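Local coordinates for protein ulvan Lyase-PL25 (Pseudoalteromonas sp. PLSV, PDB 5UAM) that degrades ulvan, the sulfated cell-wall polysaccharide of green seaweeds, as a beta-propeller polysaccharide lyase of family PL25, at residues N156-F161 with V189-V194; H209-R212 with A217-S220; M295-G300 with R338-N343; T377-N380 with A385-S388. All coordinates share one frame; numbering follows the deposited sequence. Where two conformers were deposited one is given.

Overall arrangement
All four contacts lie in one beta-propeller chain, and none touches another. Contacts 2 and 4 each join the strands of a beta hairpin by backbone hydrogen bonds. Contact 2 is partly buried and rich in charge, with a lysine-aspartate salt bridge on one face and a valine beside the zinc site on the other. Contact 4 is buried and adds a threonine-to-carbonyl hydrogen bond and a valine packed over a tyrosine ring. Contacts 1 and 3 are smaller and buried. Contact 1 binds a loop to a strand through one glutamine, whereas contact 3 is purely apolar between strands of different sheets. Contacts 1, 2 and 3 reach the same large sheet; contacts 1 and 4 lie on opposite sides of the chain's centre.

Contact 1: residues N156-F161 with V189-V194; sequences NNITPF and VYQKSV
A connecting loop of the beta-propeller, between strands 152-154 and 165-169, is held here to strand 188-193 by Gln191 and Thr159. The backbone N of Thr159 donates to Gln191 OE1 at 3.1 Å. The bond is nearly straight, 172° at the hydrogen, and it lies in the carbonyl plane of the amide on a lone pair. The Gln191 chain is extended beyond CG, which carries its amide from the strand to the loop. The same oxygen also packs against carbon. Ile158 CB and Thr159 CG2 each come within 3.6 Å of Gln191 OE1. The Thr159 and Gln191 side chains cross at about a right angle.

The other end of the amide is held too. Gln191 NE2 donates to the backbone O of Ala201 and to a water, and these bonds together fix the rotation of the amide. The loop has its own turn just beyond: Thr159 OG1, anti to the backbone N (chi1 178°), accepts from Phe161 N at 3.2 Å, an ST turn. The water completes a second link between loop and strand, for it accepts from Gln191 NE2 at 3.0 Å and donates to Asn157 O at 3.0 Å.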
loop_
_atom_site.group_PDB
_atom_site.type_symbol
_atom_site.label_atom_id
_atom_site.label_comp_id
_atom_site.label_asym_id
_atom_site.label_seq_id
_atom_site.Cartn_x
_atom_site.Cartn_y
_atom_site.Cartn_z
ATOM N N ASN A 156 12.421 13.724 10.089
ATOM C CA ASN A 156 13.160 12.509 9.830
ATOM C C ASN A 156 13.649 11.841 11.105
ATOM O O ASN A 156 14.855 11.780 11.362
ATOM C CB ASN A 156 14.299 12.898 8.900
ATOM C CG ASN A 156 13.784 13.612 7.666
ATOM O OD1 ASN A 156 12.649 13.364 7.241
ATOM N ND2 ASN A 156 14.593 14.510 7.092
ATOM N N ASN A 157 12.696 11.354 11.905
ATOM C CA ASN A 157 12.935 10.788 13.230
ATOM C C ASN A 157 12.598 9.292 13.274
ATOM O O ASN A 157 12.358 8.724 14.353
ATOM C CB ASN A 157 12.102 11.530 14.279
ATOM C CG ASN A 157 10.614 11.436 14.005
ATOM O OD1 ASN A 157 10.210 10.945 12.968
ATOM N ND2 ASN A 157 9.799 11.922 14.921
ATOM N N ILE A 158 12.566 8.670 12.110
ATOM C CA ILE A 158 12.398 7.234 11.928
ATOM C C ILE A 158 13.684 6.724 11.300
ATOM O O ILE A 158 14.502 7.500 10.803
ATOM C CB ILE A 158 11.191 6.911 11.035
ATOM C CG1 ILE A 158 11.299 7.608 9.665
ATOM C CG2 ILE A 158 9.904 7.364 11.748
ATOM C CD1 ILE A 158 10.193 7.287 8.711
ATOM N N THR A 159 13.889 5.409 11.338
ATOM C CA THR A 159 15.124 4.909 10.751
ATOM C C THR A 159 15.165 5.247 9.258
ATOM O O THR A 159 14.142 5.167 8.566
ATOM C CB THR A 159 15.318 3.406 10.957
ATOM O OG1 THR A 159 16.538 3.031 10.301
ATOM C CG2 THR A 159 14.153 2.566 10.394
ATOM N N PRO A 160 16.330 5.619 8.719
ATOM C CA PRO A 160 16.404 5.840 7.269
ATOM C C PRO A 160 16.274 4.567 6.465
ATOM O O PRO A 160 15.994 4.634 5.257
ATOM C CB PRO A 160 17.789 6.458 7.077
ATOM C CG PRO A 160 18.580 5.970 8.265
ATOM C CD PRO A 160 17.594 5.945 9.392
ATOM N N PHE A 161 16.478 3.411 7.093
ATOM C CA PHE A 161 16.454 2.120 6.398
ATOM C C PHE A 161 15.011 1.644 6.376
ATOM O O PHE A 161 14.572 0.828 7.194
ATOM C CB PHE A 161 17.335 1.109 7.126
ATOM C CG PHE A 161 18.730 1.563 7.307
ATOM C CD1 PHE A 161 19.545 1.759 6.213
ATOM C CD2 PHE A 161 19.238 1.822 8.572
ATOM C CE1 PHE A 161 20.836 2.205 6.366
ATOM C CE2 PHE A 161 20.520 2.270 8.733
ATOM C CZ PHE A 161 21.332 2.456 7.632
ATOM N N VAL A 189 9.223 -4.468 10.290
ATOM C CA VAL A 189 9.206 -3.904 11.627
ATOM C C VAL A 189 8.052 -2.921 11.752
ATOM O O VAL A 189 7.461 -2.477 10.767
ATOM C CB VAL A 189 10.512 -3.150 11.944
ATOM C CG1 VAL A 189 11.736 -4.039 11.745
ATOM C CG2 VAL A 189 10.612 -1.899 11.077
ATOM N N TYR A 190 7.801 -2.515 12.985
ATOM C CA TYR A 190 7.101 -1.263 13.227
ATOM C C TYR A 190 7.906 -0.381 14.167
ATOM O O TYR A 190 8.734 -0.853 14.948
ATOM C CB TYR A 190 5.689 -1.480 13.788
ATOM C CG TYR A 190 5.629 -2.090 15.174
ATOM C CD1 TYR A 190 5.760 -1.312 16.311
ATOM C CD2 TYR A 190 5.419 -3.457 15.357
ATOM C CE1 TYR A 190 5.694 -1.863 17.583
ATOM C CE2 TYR A 190 5.349 -4.009 16.620
ATOM C CZ TYR A 190 5.481 -3.217 17.743
ATOM O OH TYR A 190 5.404 -3.798 18.997
ATOM N N GLN A 191 7.656 0.931 14.055
ATOM C CA GLN A 191 8.066 1.885 15.068
ATOM C C GLN A 191 6.831 2.556 15.637
ATOM O O GLN A 191 5.927 2.955 14.893
ATOM C CB GLN A 191 9.035 2.937 14.519
ATOM C CG GLN A 191 10.402 2.389 14.170
ATOM C CD GLN A 191 11.410 3.454 13.857
ATOM O OE1 GLN A 191 11.697 3.760 12.685
ATOM N NE2 GLN A 191 11.964 4.036 14.904
ATOM N N LYS A 192 6.816 2.671 16.961
ATOM C CA LYS A 192 5.673 3.161 17.720
ATOM C C LYS A 192 5.975 4.535 18.309
ATOM O O LYS A 192 7.047 4.756 18.881
ATOM C CB LYS A 192 5.345 2.183 18.860
ATOM C CG LYS A 192 4.183 2.603 19.768
ATOM C CD LYS A 192 3.993 1.615 20.910
ATOM C CE LYS A 192 2.895 2.069 21.817
ATOM N NZ LYS A 192 2.701 1.123 22.945
ATOM N N SER A 193 5.009 5.449 18.201
ATOM C CA SER A 193 5.106 6.763 18.829
ATOM C C SER A 193 3.876 6.996 19.687
ATOM O O SER A 193 2.752 6.787 19.230
ATOM C CB SER A 193 5.200 7.890 17.787
ATOM O OG SER A 193 5.049 9.154 18.418
ATOM N N VAL A 194 4.097 7.474 20.910
ATOM C CA VAL A 194 3.027 7.853 21.832
ATOM C C VAL A 194 2.897 9.364 22.001
ATOM O O VAL A 194 2.080 9.819 22.826
ATOM C CB VAL A 194 3.150 7.139 23.193
ATOM C CG1 VAL A 194 3.157 5.614 22.988
ATOM C CG2 VAL A 194 4.390 7.576 23.952
HETATM O O HOH W 1 13.917 6.285 14.944
#

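Contact 2: residues H209-R212 with A217-S220; sequences HKRR and AVDS
Lys210 NZ makes a salt bridge to Asp219 OD2 at 2.8 Å, meeting the oxygen nearly along its C-O axis. The two side chains lie side by side and point the same way. A bend at the last torsion of Lys210 (chi4 63°) turns its ammonium group onto the carboxylate. Outside the two segments, Asp219 OD1 takes a salt bridge from Arg287 and a hydrogen bond with Tyr239 OH, while Lys210 NZ has a second carboxylate partner in Glu288.

Arg212 crosses Asp219 at about a right angle. Its CG touches Asp219 OD1 at 3.2 Å, but its guanidinium directs no N-H there and instead forms a salt bridge with Asp214. On the face of Arg211 and Val218, Arg211 CD and NH1 pack on Val218 CG2, with NH1 at 3.6 Å. Arg211 also pairs with Asp244. The His209 ring meets Val218 CG1 with its edge, and its ND1 is hydrogen-bonded to Asp187.

The backbones are those of an antiparallel hairpin, strands 204-211 and 217-227. Asp219 N donates to Lys210 O at 2.8 Å, and Arg212 N to Ala217 O at 3.0 Å. Asp219 O is buried without a hydrogen-bond partner; His209 CB lies 3.2 Å from it, and His209 CA makes a CA-H...O contact. Val218 lies next to the zinc ligand Cys242, so the hairpin borders the zinc site. With cationic partners on both oxygens, Asp219 is probably kept ionised, and its charge is probably balanced there by Lys210 and by Arg287 of helix 287-293.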
loop_
_atom_site.group_PDB
_atom_site.type_symbol
_atom_site.label_atom_id
_atom_site.label_comp_id
_atom_site.label_asym_id
_atom_site.label_seq_id
_atom_site.Cartn_x
_atom_site.Cartn_y
_atom_site.Cartn_z
ATOM N N HIS A 209 13.847 -12.060 8.379
ATOM C CA HIS A 209 14.670 -12.502 7.262
ATOM C C HIS A 209 15.849 -13.302 7.796
ATOM O O HIS A 209 16.372 -13.031 8.880
ATOM C CB HIS A 209 15.187 -11.315 6.432
ATOM C CG HIS A 209 16.501 -10.770 6.902
ATOM N ND1 HIS A 209 16.616 -9.890 7.962
ATOM C CD2 HIS A 209 17.765 -10.994 6.468
ATOM C CE1 HIS A 209 17.887 -9.595 8.151
ATOM N NE2 HIS A 209 18.606 -10.248 7.256
ATOM N N LYS A 210 16.278 -14.299 7.025
ATOM C CA LYS A 210 17.373 -15.178 7.423
ATOM C C LYS A 210 17.687 -16.123 6.273
ATOM O O LYS A 210 16.880 -16.283 5.354
ATOM C CB LYS A 210 17.042 -16.007 8.676
ATOM C CG LYS A 210 15.747 -16.851 8.550
ATOM C CD LYS A 210 15.590 -17.754 9.770
ATOM C CE LYS A 210 14.242 -18.452 9.815
ATOM N NZ LYS A 210 14.054 -19.375 8.668
ATOM N N ARG A 211 18.871 -16.729 6.328
ATOM C CA ARG A 211 19.243 -17.710 5.319
ATOM C C ARG A 211 18.374 -18.944 5.468
ATOM O O ARG A 211 18.113 -19.411 6.580
ATOM C CB ARG A 211 20.696 -18.161 5.487
ATOM C CG ARG A 211 21.758 -17.074 5.425
ATOM C CD ARG A 211 22.053 -16.584 4.013
ATOM N NE ARG A 211 22.100 -17.649 3.012
ATOM C CZ ARG A 211 22.274 -17.438 1.710
ATOM N NH1 ARG A 211 22.440 -16.205 1.240
ATOM N NH2 ARG A 211 22.283 -18.466 0.873
ATOM N N ARG A 212 17.962 -19.496 4.335
ATOM C CA ARG A 212 17.399 -20.833 4.326
ATOM C C ARG A 212 18.491 -21.883 4.451
ATOM O O ARG A 212 19.626 -21.702 3.993
ATOM C CB ARG A 212 16.628 -21.056 3.036
ATOM C CG ARG A 212 15.447 -20.153 2.984
ATOM C CD ARG A 212 14.604 -20.417 1.826
ATOM N NE ARG A 212 14.047 -21.765 1.814
ATOM C CZ ARG A 212 12.825 -22.053 1.391
ATOM N NH1 ARG A 212 12.020 -21.089 0.974
ATOM N NH2 ARG A 212 12.408 -23.316 1.374
ATOM N N ALA A 217 19.015 -19.298 -0.778
ATOM C CA ALA A 217 18.104 -18.166 -0.801
ATOM C C ALA A 217 17.910 -17.677 0.625
ATOM O O ALA A 217 18.297 -18.339 1.594
ATOM C CB ALA A 217 16.761 -18.554 -1.423
ATOM N N VAL A 218 17.293 -16.506 0.737
ATOM C CA VAL A 218 17.023 -15.852 2.011
ATOM C C VAL A 218 15.518 -15.672 2.131
ATOM O O VAL A 218 14.843 -15.334 1.150
ATOM C CB VAL A 218 17.756 -14.493 2.082
ATOM C CG1 VAL A 218 17.338 -13.688 3.310
ATOM C CG2 VAL A 218 19.258 -14.713 2.075
ATOM N N ASP A 219 14.984 -15.924 3.328
ATOM C CA ASP A 219 13.585 -15.621 3.595
ATOM C C ASP A 219 13.376 -14.111 3.523
ATOM O O ASP A 219 14.093 -13.340 4.166
ATOM C CB ASP A 219 13.170 -16.081 4.996
ATOM C CG ASP A 219 13.167 -17.589 5.182
ATOM O OD1 ASP A 219 13.047 -18.378 4.214
ATOM O OD2 ASP A 219 13.255 -17.984 6.366
ATOM N N SER A 220 12.368 -13.696 2.764
ATOM C CA SER A 220 12.031 -12.297 2.552
ATOM C C SER A 220 10.517 -12.203 2.468
ATOM O O SER A 220 9.837 -13.200 2.210
ATOM C CB SER A 220 12.714 -11.818 1.267
ATOM O OG SER A 220 12.546 -10.444 1.012
#

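Contact 3: residues M295-G300 with R338-N343; sequences MAMRTG and RHVRWN. With EDO (1,2-ethanediol), chain L.
Met297 and Val340 meet with their side chains crossing obliquely, and this pair carries the contact. Both side chains start toward the opposite segment. The closest approach is Met297 CB to Val340 CG2, 3.9 Å. Met297 CG lies against the same methyl at 4.0 Å from Val340 CG2. The other branch of the valine is used as well: Val340 CG1 is 4.1 Å from Met297 CB and 4.2 Å from Met297 CE. On the methionine, CB thus touches both methyls, CG lies on CG2, and CE reaches CG1. Its folding explains this. CG stands opposite the backbone N (chi1 -170°), and the chain then bends at both chi2 and chi3, bringing CE back to the valine. Ala296 adds a looser touch from its backbone, with O at 4.3 Å from Val340 CG1. No hydrogen bond crosses between the segments, so the join is one of van der Waals contact.

On the segment 295-300, a 1,2-ethanediol molecule, probably from the crystallisation liquor, donates from O1 to Met295 O at 2.7 Å. It is also hydrogen-bonded to Asp291 O of helix 287-293. Met295 CE rests over one face of the Arg298 guanidinium, offset toward its rim.

Ala296 and Met297 both face Val261 of strand 258-267, forming a classic beta bulge. Strand 295-297 is thus paired to one sheet of the propeller, while Val340 belongs to the next, on strand 336-342. There Val340 also packs on Ile321, and Ala296 reaches Ile319 and Trp347, so the contact lies between two neighbouring sheets.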
loop_
_atom_site.group_PDB
_atom_site.type_symbol
_atom_site.label_atom_id
_atom_site.label_comp_id
_atom_site.label_asym_id
_atom_site.label_seq_id
_atom_site.Cartn_x
_atom_site.Cartn_y
_atom_site.Cartn_z
ATOM N N MET A 295 -0.440 -19.366 7.625
ATOM C CA MET A 295 -0.808 -19.514 6.218
ATOM C C MET A 295 -2.310 -19.367 6.045
ATOM O O MET A 295 -3.100 -19.986 6.766
ATOM C CB MET A 295 -0.377 -20.891 5.715
ATOM C CG MET A 295 -0.729 -21.176 4.269
ATOM S SD MET A 295 0.219 -20.172 3.135
ATOM C CE MET A 295 1.855 -20.925 3.274
ATOM N N ALA A 296 -2.703 -18.560 5.066
ATOM C CA ALA A 296 -4.104 -18.397 4.708
ATOM C C ALA A 296 -4.464 -19.059 3.394
ATOM O O ALA A 296 -5.504 -19.711 3.311
ATOM C CB ALA A 296 -4.461 -16.912 4.624
ATOM N N MET A 297 -3.632 -18.947 2.362
ATOM C CA MET A 297 -3.896 -19.664 1.121
ATOM C C MET A 297 -2.586 -19.880 0.380
ATOM O O MET A 297 -1.870 -18.914 0.085
ATOM C CB MET A 297 -4.869 -18.861 0.251
ATOM C CG MET A 297 -5.379 -19.647 -0.948
ATOM S SD MET A 297 -6.327 -21.116 -0.485
ATOM C CE MET A 297 -7.765 -20.429 0.356
ATOM N N ARG A 298 -2.294 -21.136 0.065
ATOM C CA ARG A 298 -1.164 -21.453 -0.787
ATOM C C ARG A 298 -1.547 -21.158 -2.229
ATOM O O ARG A 298 -2.710 -21.303 -2.620
ATOM C CB ARG A 298 -0.764 -22.920 -0.613
ATOM C CG ARG A 298 -0.074 -23.145 0.727
ATOM C CD ARG A 298 0.445 -24.589 0.973
ATOM N NE ARG A 298 1.301 -24.570 2.163
ATOM C CZ ARG A 298 0.869 -24.711 3.417
ATOM N NH1 ARG A 298 -0.418 -24.930 3.671
ATOM N NH2 ARG A 298 1.735 -24.639 4.429
ATOM N N THR A 299 -0.566 -20.720 -3.015
ATOM C CA THR A 299 -0.815 -20.390 -4.419
ATOM C C THR A 299 -0.089 -21.326 -5.369
ATOM O O THR A 299 0.015 -21.047 -6.571
ATOM C CB THR A 299 -0.450 -18.933 -4.713
ATOM O OG1 THR A 299 0.954 -18.710 -4.489
ATOM C CG2 THR A 299 -1.269 -18.001 -3.872
ATOM N N GLY A 300 0.398 -22.450 -4.862
ATOM C CA GLY A 300 1.074 -23.406 -5.721
ATOM C C GLY A 300 2.291 -22.776 -6.368
ATOM O O GLY A 300 3.105 -22.115 -5.715
ATOM N N ARG A 338 -7.232 -12.049 -6.514
ATOM C CA ARG A 338 -8.087 -13.133 -6.053
ATOM C C ARG A 338 -8.511 -12.863 -4.614
ATOM O O ARG A 338 -7.822 -12.157 -3.869
ATOM C CB ARG A 338 -7.350 -14.468 -6.108
ATOM C CG ARG A 338 -6.848 -14.817 -7.494
ATOM C CD ARG A 338 -5.332 -14.889 -7.573
ATOM N NE ARG A 338 -4.913 -15.023 -8.963
ATOM C CZ ARG A 338 -4.872 -16.159 -9.642
ATOM N NH1 ARG A 338 -5.233 -17.304 -9.075
ATOM N NH2 ARG A 338 -4.486 -16.167 -10.907
ATOM N N HIS A 339 -9.658 -13.432 -4.222
ATOM C CA HIS A 339 -10.234 -13.161 -2.910
ATOM C C HIS A 339 -10.176 -14.412 -2.044
ATOM O O HIS A 339 -10.566 -15.499 -2.497
ATOM C CB HIS A 339 -11.687 -12.689 -3.021
ATOM C CG HIS A 339 -12.177 -12.081 -1.756
ATOM N ND1 HIS A 339 -11.786 -10.820 -1.366
ATOM C CD2 HIS A 339 -12.927 -12.580 -0.745
ATOM C CE1 HIS A 339 -12.311 -10.550 -0.187
ATOM N NE2 HIS A 339 -13.012 -11.595 0.206
ATOM N N VAL A 340 -9.718 -14.236 -0.794
ATOM C CA VAL A 340 -9.590 -15.315 0.186
ATOM C C VAL A 340 -10.270 -14.851 1.464
ATOM O O VAL A 340 -10.239 -13.663 1.788
ATOM C CB VAL A 340 -8.085 -15.570 0.446
ATOM C CG1 VAL A 340 -7.859 -16.455 1.679
ATOM C CG2 VAL A 340 -7.435 -16.161 -0.797
ATOM N N ARG A 341 -10.902 -15.775 2.194
ATOM C CA ARG A 341 -11.487 -15.385 3.473
ATOM C C ARG A 341 -11.508 -16.550 4.449
ATOM O O ARG A 341 -11.493 -17.724 4.075
ATOM C CB ARG A 341 -12.904 -14.828 3.325
ATOM C CG ARG A 341 -13.924 -15.858 2.885
ATOM C CD ARG A 341 -15.278 -15.221 2.630
ATOM N NE ARG A 341 -16.257 -16.223 2.232
ATOM C CZ ARG A 341 -17.052 -16.880 3.072
ATOM N NH1 ARG A 341 -17.008 -16.629 4.378
ATOM N NH2 ARG A 341 -17.911 -17.784 2.611
ATOM N N TRP A 342 -11.557 -16.183 5.727
ATOM C CA TRP A 342 -11.738 -17.124 6.823
ATOM C C TRP A 342 -13.224 -17.249 7.113
ATOM O O TRP A 342 -13.886 -16.249 7.383
ATOM C CB TRP A 342 -11.017 -16.566 8.047
ATOM C CG TRP A 342 -11.162 -17.382 9.309
ATOM C CD1 TRP A 342 -11.910 -17.072 10.409
ATOM C CD2 TRP A 342 -10.526 -18.627 9.597
ATOM N NE1 TRP A 342 -11.791 -18.056 11.354
ATOM C CE2 TRP A 342 -10.930 -19.020 10.892
ATOM C CE3 TRP A 342 -9.637 -19.440 8.896
ATOM C CZ2 TRP A 342 -10.483 -20.198 11.490
ATOM C CZ3 TRP A 342 -9.196 -20.598 9.479
ATOM C CH2 TRP A 342 -9.609 -20.970 10.776
ATOM N N ASN A 343 -13.753 -18.467 7.048
ATOM C CA ASN A 343 -15.191 -18.647 7.191
ATOM C C ASN A 343 -15.598 -18.981 8.611
ATOM O O ASN A 343 -16.767 -19.298 8.843
ATOM C CB ASN A 343 -15.721 -19.709 6.226
ATOM C CG ASN A 343 -15.302 -21.112 6.596
ATOM O OD1 ASN A 343 -14.769 -21.381 7.678
ATOM N ND2 ASN A 343 -15.575 -22.037 5.692
HETATM C C1 EDO L . -1.887 -22.676 8.576
HETATM O O1 EDO L . -3.095 -22.528 7.792
HETATM C C2 EDO L . -1.311 -24.074 8.414
HETATM O O2 EDO L . -0.805 -24.221 7.083
#

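Contact 4: residues T377-N380 with A385-S388; sequences TTYN and AVLS
Thr377 and Ser388 begin the backbone bonding, as an antiparallel hydrogen-bonded pair. Thr377 N donates to Ser388 O at 3.0 Å, and Ser388 N returns a bond to Thr377 O. Tyr379 and Val386 form the next such pair, with Val386 N to Tyr379 O at 2.9 Å. Thr378 with Leu387 and Asn380 with Ala385 are the non-hydrogen-bonded pairs.

One side-chain hydrogen bond joins them. Thr378 OG1 donates to Val386 O at 2.8 Å, from above the carbonyl plane. OG1 is placed there by lying anti to the backbone N (chi1 -175°). Tyr379 N reaches the same oxygen at 3.1 Å from the opposite face, so Val386 O is held by two donors. Ser388 OG and Tyr379 OH are both hydrogen-bonded to Glu401.

Packing is on both faces. Val386 CB sits over the Tyr379 ring, 4.0 Å from its centroid, a CH-pi contact. Val386 CG1 touches Tyr379 CE1 at 3.6 Å. Ser388 OG makes a ring-edge contact, in the ring plane. On the other face Leu387 CD1 lies along the backbone of Thr377 and Thr378, 3.5 Å from Thr377 O, and reaches Thr378 CB at 4.0 Å. Phe413 of the adjacent sheet covers Thr378, Ala385 and Leu387.

The arrangement is a beta hairpin of strands 373-381 and 384-392, the two central strands of a four-stranded antiparallel sheet, the blade unit of a beta-propeller.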
loop_
_atom_site.group_PDB
_atom_site.type_symbol
_atom_site.label_atom_id
_atom_site.label_comp_id
_atom_site.label_asym_id
_atom_site.label_seq_id
_atom_site.Cartn_x
_atom_site.Cartn_y
_atom_site.Cartn_z
ATOM N N THR A 377 -11.665 -2.050 -8.607
ATOM C CA THR A 377 -10.515 -2.700 -9.216
ATOM C C THR A 377 -10.196 -2.074 -10.561
ATOM O O THR A 377 -11.091 -1.667 -11.307
ATOM C CB THR A 377 -10.738 -4.220 -9.311
ATOM O OG1 THR A 377 -9.742 -4.833 -10.147
ATOM C CG2 THR A 377 -12.058 -4.512 -9.868
ATOM N N THR A 378 -8.908 -1.980 -10.856
ATOM C CA THR A 378 -8.484 -1.532 -12.171
ATOM C C THR A 378 -7.941 -2.694 -12.991
ATOM O O THR A 378 -7.258 -3.584 -12.476
ATOM C CB THR A 378 -7.494 -0.361 -12.122
ATOM O OG1 THR A 378 -7.222 0.086 -13.456
ATOM C CG2 THR A 378 -6.194 -0.745 -11.507
ATOM N N TYR A 379 -8.236 -2.648 -14.282
ATOM C CA TYR A 379 -7.798 -3.628 -15.259
ATOM C C TYR A 379 -7.760 -2.905 -16.590
ATOM O O TYR A 379 -8.232 -1.777 -16.704
ATOM C CB TYR A 379 -8.741 -4.842 -15.252
ATOM C CG TYR A 379 -10.140 -4.568 -15.750
ATOM C CD1 TYR A 379 -11.130 -4.053 -14.919
ATOM C CD2 TYR A 379 -10.474 -4.838 -17.056
ATOM C CE1 TYR A 379 -12.417 -3.823 -15.410
ATOM C CE2 TYR A 379 -11.748 -4.599 -17.554
ATOM C CZ TYR A 379 -12.717 -4.098 -16.723
ATOM O OH TYR A 379 -13.979 -3.868 -17.226
ATOM N N ASN A 380 -7.167 -3.523 -17.600
ATOM C CA ASN A 380 -7.187 -2.938 -18.928
ATOM C C ASN A 380 -8.043 -3.780 -19.861
ATOM O O ASN A 380 -8.111 -5.009 -19.748
ATOM C CB ASN A 380 -5.779 -2.686 -19.495
ATOM C CG ASN A 380 -5.208 -1.313 -19.074
ATOM O OD1 ASN A 380 -5.339 -0.906 -17.908
ATOM N ND2 ASN A 380 -4.578 -0.604 -20.009
ATOM N N ALA A 385 -7.726 1.901 -19.900
ATOM C CA ALA A 385 -7.701 1.689 -18.463
ATOM C C ALA A 385 -9.118 1.769 -17.914
ATOM O O ALA A 385 -9.859 2.696 -18.246
ATOM C CB ALA A 385 -6.850 2.785 -17.824
ATOM N N VAL A 386 -9.491 0.809 -17.073
ATOM C CA VAL A 386 -10.828 0.758 -16.490
ATOM C C VAL A 386 -10.689 0.700 -14.975
ATOM O O VAL A 386 -9.814 -0.004 -14.449
ATOM C CB VAL A 386 -11.630 -0.464 -17.001
ATOM C CG1 VAL A 386 -13.054 -0.406 -16.482
ATOM C CG2 VAL A 386 -11.602 -0.548 -18.538
ATOM N N LEU A 387 -11.541 1.441 -14.266
ATOM C CA LEU A 387 -11.680 1.340 -12.813
ATOM C C LEU A 387 -13.164 1.139 -12.537
ATOM O O LEU A 387 -13.975 2.026 -12.842
ATOM C CB LEU A 387 -11.155 2.596 -12.099
ATOM C CG LEU A 387 -11.223 2.565 -10.573
ATOM C CD1 LEU A 387 -10.285 1.517 -10.032
ATOM C CD2 LEU A 387 -10.833 3.898 -10.012
ATOM N N SER A 388 -13.538 -0.031 -12.016
ATOM C CA SER A 388 -14.948 -0.340 -11.859
ATOM C C SER A 388 -15.177 -1.157 -10.593
ATOM O O SER A 388 -14.260 -1.771 -10.050
ATOM C CB SER A 388 -15.499 -1.072 -13.074
ATOM O OG SER A 388 -14.822 -2.303 -13.264
#